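Local coordinates for protein uronate isomerase (PDB 2Q01) that catalyses the isomerisation of D-glucuronate to D-fructuronate and of D-galacturonate to D-tagaturonate in bacterial uronate metabolism, at residues B[158-163]-B[478-483]; B[241-246]-B[300-305]; B[260-265]-B[284-289]; B[312-317]-B[386-391]. One frame throughout, in Å; residues are numbered along the deposited sequence.

Interaction 1: residues B[158-163]-B[478-483]; sequences ALFDRF and WARPAT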
loop_
_atom_site.group_PDB
_atom_site.type_symbol
_atom_site.label_atom_id
_atom_site.label_comp_id
_atom_site.label_asym_id
_atom_site.label_seq_id
_atom_site.Cartn_x
_atom_site.Cartn_y
_atom_site.Cartn_z
ATOM N N ALA B 158 -16.734 -39.565 -0.178
ATOM C CA ALA B 158 -15.481 -40.304 -0.326
ATOM C C ALA B 158 -14.290 -39.366 -0.490
ATOM O O ALA B 158 -13.204 -39.641 0.021
ATOM C CB ALA B 158 -15.569 -41.260 -1.501
ATOM N N LEU B 159 -14.511 -38.263 -1.201
ATOM C CA LEU B 159 -13.497 -37.229 -1.402
ATOM C C LEU B 159 -13.235 -36.437 -0.125
ATOM O O LEU B 159 -12.095 -36.081 0.158
ATOM C CB LEU B 159 -13.928 -36.280 -2.518
ATOM C CG LEU B 159 -13.714 -36.717 -3.967
ATOM C CD1 LEU B 159 -14.538 -35.848 -4.910
ATOM C CD2 LEU B 159 -12.247 -36.662 -4.344
ATOM N N PHE B 160 -14.300 -36.170 0.634
ATOM C CA PHE B 160 -14.226 -35.506 1.938
ATOM C C PHE B 160 -13.298 -36.261 2.887
ATOM O O PHE B 160 -12.530 -35.649 3.629
ATOM C CB PHE B 160 -15.634 -35.422 2.534
ATOM C CG PHE B 160 -15.755 -34.549 3.765
ATOM C CD1 PHE B 160 -16.172 -33.229 3.653
ATOM C CD2 PHE B 160 -15.508 -35.063 5.040
ATOM C CE1 PHE B 160 -16.314 -32.429 4.779
ATOM C CE2 PHE B 160 -15.650 -34.269 6.171
ATOM C CZ PHE B 160 -16.054 -32.949 6.040
ATOM N N ASP B 161 -13.377 -37.588 2.855
ATOM C CA ASP B 161 -12.548 -38.439 3.708
ATOM C C ASP B 161 -11.105 -38.539 3.216
ATOM O O ASP B 161 -10.169 -38.500 4.018
ATOM C CB ASP B 161 -13.176 -39.824 3.839
ATOM C CG ASP B 161 -14.594 -39.770 4.376
ATOM O OD1 ASP B 161 -15.379 -40.701 4.089
ATOM O OD2 ASP B 161 -14.926 -38.789 5.077
ATOM N N ARG B 162 -10.936 -38.653 1.900
ATOM C CA ARG B 162 -9.616 -38.701 1.280
ATOM C C ARG B 162 -8.837 -37.403 1.474
ATOM O O ARG B 162 -7.611 -37.428 1.614
ATOM C CB ARG B 162 -9.731 -39.001 -0.216
ATOM C CG ARG B 162 -8.443 -39.542 -0.823
ATOM C CD ARG B 162 -8.091 -38.846 -2.121
ATOM N NE ARG B 162 -8.956 -39.257 -3.223
ATOM C CZ ARG B 162 -8.648 -39.126 -4.509
ATOM N NH1 ARG B 162 -7.482 -38.599 -4.876
ATOM N NH2 ARG B 162 -9.508 -39.532 -5.430
ATOM N N PHE B 163 -9.552 -36.276 1.483
ATOM C CA PHE B 163 -8.935 -34.958 1.641
ATOM C C PHE B 163 -8.543 -34.666 3.092
ATOM O O PHE B 163 -7.793 -33.719 3.360
ATOM C CB PHE B 163 -9.856 -33.854 1.115
ATOM C CG PHE B 163 -9.987 -33.811 -0.391
ATOM C CD1 PHE B 163 -9.057 -34.436 -1.223
ATOM C CD2 PHE B 163 -11.034 -33.101 -0.978
ATOM C CE1 PHE B 163 -9.184 -34.380 -2.609
ATOM C CE2 PHE B 163 -11.167 -33.034 -2.363
ATOM C CZ PHE B 163 -10.241 -33.675 -3.180
ATOM N N TRP B 478 -22.670 -36.402 16.690
ATOM C CA TRP B 478 -23.108 -36.854 15.366
ATOM C C TRP B 478 -21.993 -36.947 14.324
ATOM O O TRP B 478 -22.174 -37.558 13.265
ATOM C CB TRP B 478 -24.270 -35.995 14.841
ATOM C CG TRP B 478 -24.031 -34.500 14.778
ATOM C CD1 TRP B 478 -24.463 -33.569 15.675
ATOM C CD2 TRP B 478 -23.340 -33.770 13.744
ATOM N NE1 TRP B 478 -24.082 -32.308 15.275
ATOM C CE2 TRP B 478 -23.392 -32.403 14.095
ATOM C CE3 TRP B 478 -22.687 -34.137 12.556
ATOM C CZ2 TRP B 478 -22.809 -31.404 13.307
ATOM C CZ3 TRP B 478 -22.114 -33.145 11.771
ATOM C CH2 TRP B 478 -22.177 -31.794 12.153
ATOM N N ALA B 479 -20.856 -36.327 14.627
ATOM C CA ALA B 479 -19.676 -36.372 13.769
ATOM C C ALA B 479 -18.648 -37.384 14.290
ATOM O O ALA B 479 -18.827 -37.972 15.362
ATOM C CB ALA B 479 -19.055 -34.983 13.670
ATOM N N ARG B 480 -17.572 -37.579 13.530
ATOM C CA ARG B 480 -16.439 -38.390 13.974
ATOM C C ARG B 480 -15.704 -37.711 15.127
ATOM O O ARG B 480 -15.804 -36.490 15.293
ATOM C CB ARG B 480 -15.446 -38.576 12.831
ATOM C CG ARG B 480 -15.849 -39.577 11.798
ATOM C CD ARG B 480 -15.012 -39.374 10.563
ATOM N NE ARG B 480 -15.707 -39.858 9.380
ATOM C CZ ARG B 480 -15.583 -39.338 8.165
ATOM N NH1 ARG B 480 -14.786 -38.297 7.949
ATOM N NH2 ARG B 480 -16.270 -39.861 7.163
ATOM N N PRO B 481 -14.979 -38.497 15.948
ATOM C CA PRO B 481 -13.967 -37.856 16.786
ATOM C C PRO B 481 -12.790 -37.336 15.945
ATOM O O PRO B 481 -12.564 -37.802 14.820
ATOM C CB PRO B 481 -13.524 -38.979 17.730
ATOM C CG PRO B 481 -13.849 -40.236 17.011
ATOM C CD PRO B 481 -15.073 -39.948 16.199
ATOM N N ALA B 482 -12.062 -36.366 16.491
ATOM C CA ALA B 482 -10.947 -35.740 15.790
ATOM C C ALA B 482 -9.626 -36.453 16.076
ATOM O O ALA B 482 -9.146 -36.457 17.213
ATOM C CB ALA B 482 -10.855 -34.273 16.168
ATOM N N THR B 483 -9.055 -37.072 15.042
ATOM C CA THR B 483 -7.730 -37.700 15.130
ATOM C C THR B 483 -6.801 -37.160 14.044
ATOM O O THR B 483 -7.257 -36.737 12.977
ATOM C CB THR B 483 -7.784 -39.251 15.012
ATOM O OG1 THR B 483 -8.409 -39.624 13.778
ATOM C CG2 THR B 483 -8.535 -39.884 16.188
#
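D161 and R480 form a salt bridge that pins the tail beyond helix 451-469 to helix 156-162, the helix that leads into strand 165-169 of the TIM barrel. The two side chains cross at about a right angle, and the carboxylate and guanidinium planes stand 68° apart. R480 runs extended from CG to NE and spans the 11.0 Å between the CA atoms of D161 and R480. It arrives end-on: NH2 lies 2.7 Å and NH1 2.9 Å from D161 OD2, both approaching from the same face, more than 40° above the carboxylate plane. Two bonds thus grip one oxygen, while D161 OD1 is hydrogen-bonded to NE1 of W189. A backbone hydrogen bond between R480 and G190 fixes the arginine at its other end. F160 is buried against strands 165-169 and 192-194, and R480 NH1 lies at the edge of the F160 ring, near its plane, 4.4 Å from CD2.

Interaction 2: residues B[241-246]-B[300-305]; sequences AFIDAG and LDDGLV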
loop_
_atom_site.group_PDB
_atom_site.type_symbol
_atom_site.label_atom_id
_atom_site.label_comp_id
_atom_site.label_asym_id
_atom_site.label_seq_id
_atom_site.Cartn_x
_atom_site.Cartn_y
_atom_site.Cartn_z
ATOM N N ALA B 241 -31.387 -22.262 15.498
ATOM C CA ALA B 241 -31.498 -23.356 14.533
ATOM C C ALA B 241 -30.177 -23.660 13.826
ATOM O O ALA B 241 -29.903 -24.810 13.493
ATOM C CB ALA B 241 -32.580 -23.049 13.510
ATOM N N PHE B 242 -29.371 -22.625 13.598
ATOM C CA PHE B 242 -28.058 -22.771 12.971
ATOM C C PHE B 242 -27.056 -23.398 13.937
ATOM O O PHE B 242 -26.285 -24.272 13.548
ATOM C CB PHE B 242 -27.547 -21.421 12.467
ATOM C CG PHE B 242 -28.047 -21.041 11.095
ATOM C CD1 PHE B 242 -29.395 -20.785 10.864
ATOM C CD2 PHE B 242 -27.157 -20.904 10.035
ATOM C CE1 PHE B 242 -29.855 -20.418 9.602
ATOM C CE2 PHE B 242 -27.604 -20.538 8.767
ATOM C CZ PHE B 242 -28.955 -20.299 8.550
ATOM N N ILE B 243 -27.081 -22.941 15.189
ATOM C CA ILE B 243 -26.296 -23.516 16.287
ATOM C C ILE B 243 -26.567 -25.015 16.447
ATOM O O ILE B 243 -25.630 -25.817 16.556
ATOM C CB ILE B 243 -26.578 -22.764 17.617
ATOM C CG1 ILE B 243 -25.962 -21.370 17.560
ATOM C CG2 ILE B 243 -26.023 -23.516 18.832
ATOM C CD1 ILE B 243 -26.618 -20.379 18.462
ATOM N N ASP B 244 -27.850 -25.375 16.429
ATOM C CA ASP B 244 -28.293 -26.768 16.486
ATOM C C ASP B 244 -27.845 -27.578 15.267
ATOM O O ASP B 244 -27.732 -28.804 15.338
ATOM C CB ASP B 244 -29.816 -26.839 16.632
ATOM C CG ASP B 244 -30.307 -26.321 17.977
ATOM O OD1 ASP B 244 -31.498 -25.954 18.064
ATOM O OD2 ASP B 244 -29.516 -26.280 18.945
ATOM N N ALA B 245 -27.587 -26.886 14.160
ATOM C CA ALA B 245 -27.040 -27.498 12.952
ATOM C C ALA B 245 -25.503 -27.471 12.948
ATOM O O ALA B 245 -24.866 -27.877 11.969
ATOM C CB ALA B 245 -27.595 -26.805 11.714
ATOM N N GLY B 246 -24.920 -26.981 14.039
ATOM C CA GLY B 246 -23.476 -27.029 14.237
ATOM C C GLY B 246 -22.715 -25.732 14.046
ATOM O O GLY B 246 -21.496 -25.708 14.231
ATOM N N LEU B 300 -23.531 -12.059 22.290
ATOM C CA LEU B 300 -23.310 -12.006 23.730
ATOM C C LEU B 300 -24.077 -13.105 24.460
ATOM O O LEU B 300 -23.629 -13.589 25.504
ATOM C CB LEU B 300 -23.762 -10.654 24.260
ATOM C CG LEU B 300 -22.766 -9.556 24.618
ATOM C CD1 LEU B 300 -21.693 -9.336 23.567
ATOM C CD2 LEU B 300 -23.563 -8.297 24.858
ATOM N N ASP B 301 -25.225 -13.491 23.901
ATOM C CA ASP B 301 -26.069 -14.540 24.472
ATOM C C ASP B 301 -25.804 -15.934 23.899
ATOM O O ASP B 301 -25.670 -16.890 24.664
ATOM C CB ASP B 301 -27.553 -14.179 24.334
ATOM C CG ASP B 301 -27.953 -12.996 25.205
ATOM O OD1 ASP B 301 -28.695 -12.117 24.713
ATOM O OD2 ASP B 301 -27.529 -12.937 26.380
ATOM N N ASP B 302 -25.727 -16.050 22.571
ATOM C CA ASP B 302 -25.611 -17.368 21.919
ATOM C C ASP B 302 -24.203 -17.801 21.491
ATOM O O ASP B 302 -24.007 -18.942 21.060
ATOM C CB ASP B 302 -26.634 -17.535 20.772
ATOM C CG ASP B 302 -26.408 -16.582 19.589
ATOM O OD1 ASP B 302 -27.395 -16.325 18.865
ATOM O OD2 ASP B 302 -25.276 -16.101 19.355
ATOM N N GLY B 303 -23.235 -16.896 21.609
ATOM C CA GLY B 303 -21.831 -17.227 21.375
ATOM C C GLY B 303 -21.409 -17.439 19.931
ATOM O O GLY B 303 -20.396 -18.093 19.667
ATOM N N LEU B 304 -22.181 -16.896 18.996
ATOM C CA LEU B 304 -21.805 -16.908 17.585
ATOM C C LEU B 304 -20.675 -15.933 17.278
ATOM O O LEU B 304 -20.791 -14.737 17.527
ATOM C CB LEU B 304 -23.014 -16.604 16.704
ATOM C CG LEU B 304 -23.473 -17.679 15.720
ATOM C CD1 LEU B 304 -23.387 -19.058 16.321
ATOM C CD2 LEU B 304 -24.877 -17.385 15.237
ATOM N N VAL B 305 -19.581 -16.466 16.748
ATOM C CA VAL B 305 -18.432 -15.666 16.332
ATOM C C VAL B 305 -18.790 -14.870 15.078
ATOM O O VAL B 305 -19.302 -15.411 14.110
ATOM C CB VAL B 305 -17.186 -16.551 16.096
ATOM C CG1 VAL B 305 -16.105 -15.776 15.409
ATOM C CG2 VAL B 305 -16.668 -17.104 17.417
#
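The flat carboxylate of D302 has the CD1 methyl of I243 over one face, with CD1 4.0 Å from D302 CG. The backbone N of L304 donates to D302 OD2 over 3.2 Å from the anti side, tilted 28° out of the carboxylate plane. This is an Asx turn, made possible by a CG set between the backbone N and the carbonyl carbon (chi1 65°), and OD2 also takes a salt bridge from R239 on helix 228-244. I243 CD1 also touches D302 CB at 3.7 Å. One carbon back, I243 CG1 packs at 3.7 Å on L304 CD1. The contact joins the C-terminal ends of helices 228-244 and 281-302, which in this TIM barrel lead into the neighbouring parallel strands 249-252 and 305-308. Each helix turns off at a glycine with positive phi, G246 in a Schellman motif and G303 inside the Asx turn. Replacing D302 by an alanine would probably leave the L304 N-H and the R239 guanidinium without their shared acceptor and the turn after the helix less fixed. L304 is buried, and its CD1 also comes within 4.1 Å of I243 CD1.

Interaction 3: residues B[260-265]-B[284-289]; sequences ADLSDV and AELFRA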
loop_
_atom_site.group_PDB
_atom_site.type_symbol
_atom_site.label_atom_id
_atom_site.label_comp_id
_atom_site.label_asym_id
_atom_site.label_seq_id
_atom_site.Cartn_x
_atom_site.Cartn_y
_atom_site.Cartn_z
ATOM N N ALA B 260 -23.414 1.053 14.210
ATOM C CA ALA B 260 -24.151 2.129 14.890
ATOM C C ALA B 260 -24.627 1.694 16.272
ATOM O O ALA B 260 -24.698 0.506 16.559
ATOM C CB ALA B 260 -25.327 2.587 14.043
ATOM N N ASP B 261 -24.953 2.653 17.128
ATOM C CA ASP B 261 -25.471 2.335 18.452
ATOM C C ASP B 261 -26.703 3.188 18.733
ATOM O O ASP B 261 -26.667 4.118 19.542
ATOM C CB ASP B 261 -24.386 2.531 19.521
ATOM C CG ASP B 261 -24.716 1.841 20.844
ATOM O OD1 ASP B 261 -25.626 0.980 20.890
ATOM O OD2 ASP B 261 -24.046 2.160 21.849
ATOM N N LEU B 262 -27.788 2.872 18.032
ATOM C CA LEU B 262 -29.062 3.552 18.225
ATOM C C LEU B 262 -29.784 2.986 19.443
ATOM O O LEU B 262 -29.510 1.861 19.876
ATOM C CB LEU B 262 -29.956 3.407 16.985
ATOM C CG LEU B 262 -29.461 3.838 15.599
ATOM C CD1 LEU B 262 -30.430 3.373 14.511
ATOM C CD2 LEU B 262 -29.233 5.339 15.511
ATOM N N SER B 263 -30.707 3.774 19.989
ATOM C CA SER B 263 -31.619 3.298 21.021
ATOM C C SER B 263 -32.656 2.379 20.384
ATOM O O SER B 263 -32.745 2.288 19.153
ATOM C CB SER B 263 -32.295 4.474 21.732
ATOM O OG SER B 263 -33.226 5.125 20.890
ATOM N N ASP B 264 -33.432 1.693 21.216
ATOM C CA ASP B 264 -34.460 0.773 20.727
ATOM C C ASP B 264 -35.509 1.478 19.864
ATOM O O ASP B 264 -35.907 0.954 18.823
ATOM C CB ASP B 264 -35.127 0.036 21.895
ATOM C CG ASP B 264 -34.126 -0.709 22.770
ATOM O OD1 ASP B 264 -34.083 -0.437 23.990
ATOM O OD2 ASP B 264 -33.378 -1.563 22.242
ATOM N N VAL B 265 -35.926 2.674 20.287
ATOM C CA VAL B 265 -36.932 3.452 19.555
ATOM C C VAL B 265 -36.408 4.039 18.239
ATOM O O VAL B 265 -37.157 4.125 17.267
ATOM C CB VAL B 265 -37.634 4.535 20.437
ATOM C CG1 VAL B 265 -38.514 3.873 21.489
ATOM C CG2 VAL B 265 -36.632 5.467 21.104
ATOM N N ALA B 284 -30.599 2.853 4.507
ATOM C CA ALA B 284 -30.213 1.457 4.294
ATOM C C ALA B 284 -28.829 1.149 4.887
ATOM O O ALA B 284 -28.634 0.088 5.480
ATOM C CB ALA B 284 -30.261 1.113 2.804
ATOM N N GLU B 285 -27.893 2.090 4.724
ATOM C CA GLU B 285 -26.577 2.055 5.362
ATOM C C GLU B 285 -26.669 2.028 6.875
ATOM O O GLU B 285 -25.955 1.267 7.526
ATOM C CB GLU B 285 -25.757 3.284 4.972
ATOM C CG GLU B 285 -24.512 3.003 4.150
ATOM C CD GLU B 285 -23.481 2.167 4.897
ATOM O OE1 GLU B 285 -23.380 0.959 4.596
ATOM O OE2 GLU B 285 -22.778 2.714 5.779
ATOM N N LEU B 286 -27.541 2.875 7.420
ATOM C CA LEU B 286 -27.718 3.012 8.860
ATOM C C LEU B 286 -28.282 1.733 9.466
ATOM O O LEU B 286 -27.872 1.336 10.551
ATOM C CB LEU B 286 -28.649 4.189 9.181
ATOM C CG LEU B 286 -28.345 5.128 10.363
ATOM C CD1 LEU B 286 -29.590 5.906 10.759
ATOM C CD2 LEU B 286 -27.762 4.444 11.596
ATOM N N PHE B 287 -29.215 1.093 8.763
ATOM C CA PHE B 287 -29.820 -0.140 9.255
ATOM C C PHE B 287 -28.830 -1.292 9.227
ATOM O O PHE B 287 -28.745 -2.037 10.194
ATOM C CB PHE B 287 -31.089 -0.491 8.481
ATOM C CG PHE B 287 -31.846 -1.666 9.051
ATOM C CD1 PHE B 287 -32.531 -1.554 10.263
ATOM C CD2 PHE B 287 -31.883 -2.882 8.367
ATOM C CE1 PHE B 287 -33.236 -2.639 10.785
ATOM C CE2 PHE B 287 -32.579 -3.968 8.877
ATOM C CZ PHE B 287 -33.263 -3.849 10.088
ATOM N N ARG B 288 -28.072 -1.414 8.136
ATOM C CA ARG B 288 -26.984 -2.397 8.041
ATOM C C ARG B 288 -25.923 -2.195 9.133
ATOM O O ARG B 288 -25.433 -3.160 9.715
ATOM C CB ARG B 288 -26.337 -2.339 6.663
ATOM C CG ARG B 288 -27.178 -2.946 5.557
ATOM C CD ARG B 288 -26.392 -3.067 4.264
ATOM N NE ARG B 288 -25.699 -1.830 3.909
ATOM C CZ ARG B 288 -26.111 -0.960 2.989
ATOM N NH1 ARG B 288 -25.394 0.130 2.739
ATOM N NH2 ARG B 288 -27.225 -1.174 2.308
ATOM N N ALA B 289 -25.595 -0.934 9.404
ATOM C CA ALA B 289 -24.757 -0.544 10.533
ATOM C C ALA B 289 -25.359 -0.917 11.894
ATOM O O ALA B 289 -24.669 -1.471 12.744
ATOM C CB ALA B 289 -24.460 0.956 10.476
#
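On helix 281-302, whose residues L286 and A289 meet A260 and L262, the carboxylate oxygen OE1 of E285 is gripped by R288 NH1 at 2.9 Å and also hydrogen-bonded to T256 OG1. OE1 lies close to the guanidinium plane of R288, 13° out of it, and receives the proton on its anti lone pair; R288 NH2 carries salt bridges to D204 and E206. Across the contact the chemistry is plainer. L286 CD2 sits 3.9 Å from A260 CB and 4.1 Å from L262 CD1, and this one methyl touches both A260 and L262, in the loop leading to helix 264-276. A260 CB also rests 4.0 Å from A289 CB, and a weak bond runs from A260 N to A289 O at 3.2 Å. S263 then caps helix 264-276. The side-chain contacts across the seam are apolar, while Q290 and T293 of helix 281-302 pair with backbone atoms of the loop, Q290 OE1 with L262 N and T293 OG1 with A260 O.

Interaction 4: residues B[312-317]-B[386-391]; sequences SHRNHN and SWWFHD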
loop_
_atom_site.group_PDB
_atom_site.type_symbol
_atom_site.label_atom_id
_atom_site.label_comp_id
_atom_site.label_asym_id
_atom_site.label_seq_id
_atom_site.Cartn_x
_atom_site.Cartn_y
_atom_site.Cartn_z
ATOM N N SER B 312 -17.057 -4.775 -0.746
ATOM C CA SER B 312 -17.221 -5.246 -2.111
ATOM C C SER B 312 -18.310 -4.465 -2.852
ATOM O O SER B 312 -19.451 -4.388 -2.395
ATOM C CB SER B 312 -17.521 -6.743 -2.119
ATOM O OG SER B 312 -17.579 -7.235 -3.442
ATOM N N HIS B 313 -17.929 -3.870 -3.981
ATOM C CA HIS B 313 -18.867 -3.268 -4.923
ATOM C C HIS B 313 -19.443 -4.391 -5.763
ATOM O O HIS B 313 -18.890 -4.735 -6.808
ATOM C CB HIS B 313 -18.139 -2.288 -5.836
ATOM C CG HIS B 313 -19.042 -1.365 -6.590
ATOM N ND1 HIS B 313 -19.936 -1.806 -7.540
ATOM C CD2 HIS B 313 -19.168 -0.018 -6.552
ATOM C CE1 HIS B 313 -20.591 -0.775 -8.038
ATOM N NE2 HIS B 313 -20.139 0.323 -7.460
ATOM N N ARG B 314 -20.554 -4.956 -5.308
ATOM C CA ARG B 314 -21.145 -6.103 -5.977
ATOM C C ARG B 314 -21.878 -5.693 -7.239
ATOM O O ARG B 314 -22.429 -4.592 -7.309
ATOM C CB ARG B 314 -22.059 -6.883 -5.024
ATOM C CG ARG B 314 -21.314 -7.403 -3.802
ATOM C CD ARG B 314 -22.093 -8.438 -3.018
ATOM N NE ARG B 314 -21.435 -8.739 -1.744
ATOM C CZ ARG B 314 -20.466 -9.640 -1.581
ATOM N NH1 ARG B 314 -20.026 -10.355 -2.610
ATOM N NH2 ARG B 314 -19.935 -9.827 -0.378
ATOM N N ASN B 315 -21.838 -6.581 -8.234
ATOM C CA ASN B 315 -22.566 -6.444 -9.493
ATOM C C ASN B 315 -22.204 -5.176 -10.253
ATOM O O ASN B 315 -23.077 -4.434 -10.707
ATOM C CB ASN B 315 -24.083 -6.564 -9.262
ATOM C CG ASN B 315 -24.453 -7.797 -8.456
ATOM O OD1 ASN B 315 -23.998 -8.905 -8.747
ATOM N ND2 ASN B 315 -25.275 -7.609 -7.433
ATOM N N HIS B 316 -20.900 -4.947 -10.379
ATOM C CA HIS B 316 -20.341 -3.760 -11.026
ATOM C C HIS B 316 -20.692 -3.692 -12.514
ATOM O O HIS B 316 -20.931 -2.610 -13.049
ATOM C CB HIS B 316 -18.827 -3.750 -10.827
ATOM C CG HIS B 316 -18.171 -2.464 -11.199
ATOM N ND1 HIS B 316 -17.680 -2.217 -12.463
ATOM C CD2 HIS B 316 -17.916 -1.353 -10.472
ATOM C CE1 HIS B 316 -17.149 -1.007 -12.498
ATOM N NE2 HIS B 316 -17.279 -0.462 -11.302
ATOM N N ASN B 317 -20.726 -4.852 -13.168
ATOM C CA ASN B 317 -21.198 -4.965 -14.541
ATOM C C ASN B 317 -22.718 -5.043 -14.509
ATOM O O ASN B 317 -23.288 -6.055 -14.081
ATOM C CB ASN B 317 -20.603 -6.214 -15.200
ATOM C CG ASN B 317 -20.577 -6.140 -16.724
ATOM O OD1 ASN B 317 -19.566 -6.468 -17.342
ATOM N ND2 ASN B 317 -21.687 -5.735 -17.334
ATOM N N SER B 386 -6.042 -13.032 4.410
ATOM C CA SER B 386 -6.240 -12.296 3.176
ATOM C C SER B 386 -7.323 -12.973 2.337
ATOM O O SER B 386 -7.355 -14.198 2.208
ATOM C CB SER B 386 -4.930 -12.154 2.409
ATOM O OG SER B 386 -4.286 -13.406 2.277
ATOM N N TRP B 387 -8.221 -12.158 1.795
ATOM C CA TRP B 387 -9.483 -12.645 1.270
ATOM C C TRP B 387 -9.621 -12.359 -0.234
ATOM O O TRP B 387 -9.124 -11.344 -0.732
ATOM C CB TRP B 387 -10.622 -12.047 2.127
ATOM C CG TRP B 387 -12.036 -12.165 1.607
ATOM C CD1 TRP B 387 -12.628 -13.265 1.053
ATOM C CD2 TRP B 387 -13.044 -11.145 1.643
ATOM N NE1 TRP B 387 -13.925 -12.980 0.706
ATOM C CE2 TRP B 387 -14.211 -11.689 1.063
ATOM C CE3 TRP B 387 -13.073 -9.821 2.107
ATOM C CZ2 TRP B 387 -15.396 -10.954 0.929
ATOM C CZ3 TRP B 387 -14.250 -9.087 1.966
ATOM C CH2 TRP B 387 -15.391 -9.656 1.376
ATOM N N TRP B 388 -10.243 -13.305 -0.940
ATOM C CA TRP B 388 -10.676 -13.159 -2.337
ATOM C C TRP B 388 -9.520 -13.033 -3.326
ATOM O O TRP B 388 -8.885 -14.027 -3.681
ATOM C CB TRP B 388 -11.632 -11.971 -2.478
ATOM C CG TRP B 388 -12.650 -12.072 -3.565
ATOM C CD1 TRP B 388 -12.491 -12.612 -4.813
ATOM C CD2 TRP B 388 -13.988 -11.577 -3.511
ATOM N NE1 TRP B 388 -13.656 -12.500 -5.529
ATOM C CE2 TRP B 388 -14.591 -11.863 -4.755
ATOM C CE3 TRP B 388 -14.740 -10.919 -2.528
ATOM C CZ2 TRP B 388 -15.915 -11.518 -5.040
ATOM C CZ3 TRP B 388 -16.052 -10.577 -2.812
ATOM C CH2 TRP B 388 -16.627 -10.878 -4.059
ATOM N N PHE B 389 -9.266 -11.805 -3.766
ATOM C CA PHE B 389 -8.205 -11.507 -4.723
ATOM C C PHE B 389 -6.832 -11.583 -4.063
ATOM O O PHE B 389 -5.818 -11.780 -4.739
ATOM C CB PHE B 389 -8.410 -10.113 -5.328
ATOM C CG PHE B 389 -9.734 -9.938 -6.017
ATOM C CD1 PHE B 389 -10.798 -9.310 -5.372
ATOM C CD2 PHE B 389 -9.922 -10.409 -7.311
ATOM C CE1 PHE B 389 -12.020 -9.160 -6.008
ATOM C CE2 PHE B 389 -11.142 -10.257 -7.957
ATOM C CZ PHE B 389 -12.191 -9.629 -7.309
ATOM N N HIS B 390 -6.816 -11.414 -2.740
ATOM C CA HIS B 390 -5.585 -11.423 -1.957
ATOM C C HIS B 390 -5.332 -12.786 -1.313
ATOM O O HIS B 390 -4.356 -12.975 -0.597
ATOM C CB HIS B 390 -5.621 -10.314 -0.910
ATOM C CG HIS B 390 -6.156 -9.015 -1.429
ATOM N ND1 HIS B 390 -5.528 -8.293 -2.420
ATOM C CD2 HIS B 390 -7.261 -8.308 -1.093
ATOM C CE1 HIS B 390 -6.223 -7.199 -2.674
ATOM N NE2 HIS B 390 -7.278 -7.184 -1.881
ATOM N N ASP B 391 -6.224 -13.730 -1.585
ATOM C CA ASP B 391 -6.037 -15.129 -1.228
ATOM C C ASP B 391 -5.115 -15.755 -2.293
ATOM O O ASP B 391 -5.568 -16.354 -3.278
ATOM C CB ASP B 391 -7.413 -15.807 -1.138
ATOM C CG ASP B 391 -7.337 -17.317 -0.992
ATOM O OD1 ASP B 391 -6.414 -17.835 -0.326
ATOM O OD2 ASP B 391 -8.228 -17.988 -1.556
#
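The loop after barrel strand 381-383 carries W388 to S312 and R314, in the segment that follows strand 305-308; both lie beyond the C-terminal ends of their parallel strands. The indole presents its six-membered end. CH2 of W388 is 3.7 Å from NH1 of R314, which comes in at the ring edge near its plane, with the guanidinium and ring planes 26° apart. CZ3 of W388 stands 3.7 Å from S312 OG, which approaches obliquely. R314 is extended from CG to NE, and S312 CB lies over the centre of its guanidinium face, 4.2 Å above it. S312 OG is buried here with no polar partner in the model. R314 NH1 makes a long, weak ion pair with D331. The tryptophan is wedged among aromatics: F389 CE1 lies 3.6 Å above one of its faces, and its own CE3 lies over the rim of the W387 ring. Cutting W388 back to an alanine would probably open a gap beside S312 and R314 NH1 and take away the indole face that F389 packs on. H316 and N317 hydrogen-bond to Y378 and H377 of a second subunit, so the 312-317 segment lies at a subunit interface. Loops that follow the C-terminal ends of the strands surround the active site in TIM-barrel enzymes, as in the metallo-dependent hydrolase superfamily.

Overall arrangement
From the N terminus, interaction 1 opens at helix 156-162 and closes only at 478-483, so its loop encloses the other three. Interaction 2 opens next, at the end of helix 228-244, and closes at 300-305. Within that span interaction 3 ties the loop before helix 264-276 to helix 281-302, which interaction 2 also uses. Interaction 4 then follows in series, from 312-317 to 386-391; no two loops cross. Interactions 1 and 2 touch, W478 CZ2 lying 4.3 Å from A245 O, whereas interactions 1 and 3 have centres about 42 Å apart. Together they bind the C-terminal tail, helices around the barrel and loops beyond its strands.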